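PDB 4F98: DUF2790 domain-containing protein from Pseudomonas aeruginosa, which is of unknown function but belongs to the DUF2790 family and, made with a signal sequence, is probably exported from the cytoplasm. Local coordinates for residues 46-49 with 53-56. Numbering follows the deposited sequence.
Sequences VYED and ELHK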
loop_
_atom_site.group_PDB
_atom_site.type_symbol
_atom_site.label_atom_id
_atom_site.label_comp_id
_atom_site.label_asym_id
_atom_site.label_seq_id
_atom_site.Cartn_x
_atom_site.Cartn_y
_atom_site.Cartn_z
ATOM N N VAL A 46 12.803 -1.239 -1.384
ATOM C CA VAL A 46 13.945 -1.941 -1.952
ATOM C C VAL A 46 13.721 -3.424 -1.713
ATOM O O VAL A 46 13.516 -3.844 -0.577
ATOM C CB VAL A 46 15.287 -1.483 -1.390
ATOM C CG1 VAL A 46 16.461 -2.293 -2.012
ATOM C CG2 VAL A 46 15.435 0.033 -1.588
ATOM N N TYR A 47 13.748 -4.208 -2.780
ATOM C CA TYR A 47 13.581 -5.658 -2.692
ATOM C C TYR A 47 14.710 -6.379 -3.431
ATOM O O TYR A 47 15.346 -5.827 -4.323
ATOM C CB TYR A 47 12.164 -6.095 -3.163
ATOM C CG TYR A 47 11.937 -6.079 -4.642
ATOM C CD1 TYR A 47 12.258 -7.186 -5.427
ATOM C CD2 TYR A 47 11.419 -4.948 -5.267
ATOM C CE1 TYR A 47 12.075 -7.162 -6.799
ATOM C CE2 TYR A 47 11.223 -4.925 -6.662
ATOM C CZ TYR A 47 11.567 -6.022 -7.416
ATOM O OH TYR A 47 11.400 -6.016 -8.773
ATOM N N GLU A 48 14.897 -7.637 -3.051
ATOM C CA GLU A 48 15.880 -8.557 -3.623
ATOM C C GLU A 48 15.120 -9.594 -4.422
ATOM O O GLU A 48 14.146 -10.167 -3.905
ATOM C CB GLU A 48 16.653 -9.233 -2.490
ATOM C CG GLU A 48 17.665 -10.284 -2.921
ATOM C CD GLU A 48 18.137 -11.170 -1.798
ATOM O OE1 GLU A 48 17.588 -11.105 -0.678
ATOM O OE2 GLU A 48 19.083 -11.954 -2.052
ATOM N N ASP A 49 15.570 -9.853 -5.644
ATOM C CA ASP A 49 14.975 -10.899 -6.464
ATOM C C ASP A 49 15.679 -12.245 -6.249
ATOM O O ASP A 49 16.663 -12.325 -5.528
ATOM C CB ASP A 49 14.886 -10.475 -7.940
ATOM C CG ASP A 49 16.214 -10.349 -8.645
ATOM O OD1 ASP A 49 17.200 -11.026 -8.284
ATOM O OD2 ASP A 49 16.240 -9.584 -9.641
ATOM N N GLU A 53 19.710 -9.768 -7.278
ATOM C CA GLU A 53 19.752 -8.355 -7.611
ATOM C C GLU A 53 18.768 -7.539 -6.774
ATOM O O GLU A 53 17.685 -8.025 -6.449
ATOM C CB GLU A 53 19.444 -8.188 -9.110
ATOM C CG GLU A 53 20.530 -8.837 -10.020
ATOM C CD GLU A 53 21.836 -8.117 -9.892
ATOM O OE1 GLU A 53 21.798 -6.891 -9.726
ATOM O OE2 GLU A 53 22.904 -8.749 -9.945
ATOM N N LEU A 54 19.152 -6.298 -6.465
ATOM C CA LEU A 54 18.313 -5.347 -5.739
ATOM C C LEU A 54 17.599 -4.407 -6.688
ATOM O O LEU A 54 18.096 -4.089 -7.760
ATOM C CB LEU A 54 19.135 -4.549 -4.738
ATOM C CG LEU A 54 19.907 -5.362 -3.700
ATOM C CD1 LEU A 54 20.564 -4.429 -2.697
ATOM C CD2 LEU A 54 19.047 -6.394 -2.982
ATOM N N HIS A 55 16.424 -3.962 -6.251
ATOM C CA HIS A 55 15.564 -3.089 -7.036
ATOM C C HIS A 55 14.920 -2.057 -6.123
ATOM O O HIS A 55 14.390 -2.436 -5.068
ATOM C CB HIS A 55 14.439 -3.903 -7.682
ATOM C CG HIS A 55 14.920 -5.041 -8.527
ATOM N ND1 HIS A 55 15.111 -4.921 -9.883
ATOM C CD2 HIS A 55 15.245 -6.319 -8.218
ATOM C CE1 HIS A 55 15.539 -6.075 -10.375
ATOM N NE2 HIS A 55 15.637 -6.936 -9.381
ATOM N N LYS A 56 15.017 -0.786 -6.489
ATOM C CA LYS A 56 14.345 0.306 -5.793
ATOM C C LYS A 56 13.175 0.788 -6.632
ATOM O O LYS A 56 13.353 1.135 -7.808
ATOM C CB LYS A 56 15.314 1.465 -5.556
ATOM C CG LYS A 56 14.715 2.716 -4.876
ATOM C CD LYS A 56 15.726 3.899 -4.835
ATOM C CE LYS A 56 16.783 3.733 -3.791
ATOM N NZ LYS A 56 17.890 4.688 -3.949
#
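OD1 of Asp49 is held by the backbone N of Glu53 at 3.0 Å, in a somewhat bent bond, and more weakly by Gly52 N in the turn. The other oxygen, OD2, accepts a nearly straight bond of 2.7 Å from His55 NE2. OD2 lies in the ring plane of the imidazole, yet NE2 meets it from above the carboxylate plane, 46° out of it. With CG set between the backbone N and the carbonyl carbon (chi1 68°), the carboxylate of Asp49 comes within bonding distance of both Glu53 N and His55 NE2, and the backbone N of Asp49 closes a ring of bonds by donating to Glu53 O at 2.9 Å. The other imidazole nitrogen, ND1, bonds Glu15, so the ring of His55 is held at both ends and its rotation is fixed.

Two residues before Asp49, Tyr47 pairs with His55 in an antiparallel hydrogen-bonded pair through their N and O atoms. On that face of the sheet His55 CB sits over the tyrosine ring, 3.8 Å from its centroid, in a CH-pi contact. The two rings are near parallel, at 17°, but slid so far apart that Tyr47 OH rides over the rim of the imidazole. Trp62 of the second subunit also packs on Tyr47. On the face of Val46, Glu48 and Leu54, methyl CD2 of Leu54 leans on Glu48 CB at 3.7 Å.

Strands 40-48 and 54-62 are thus tied beside their turn by side chains as well as backbone. An imidazole between two carboxylates would probably favour its doubly protonated form.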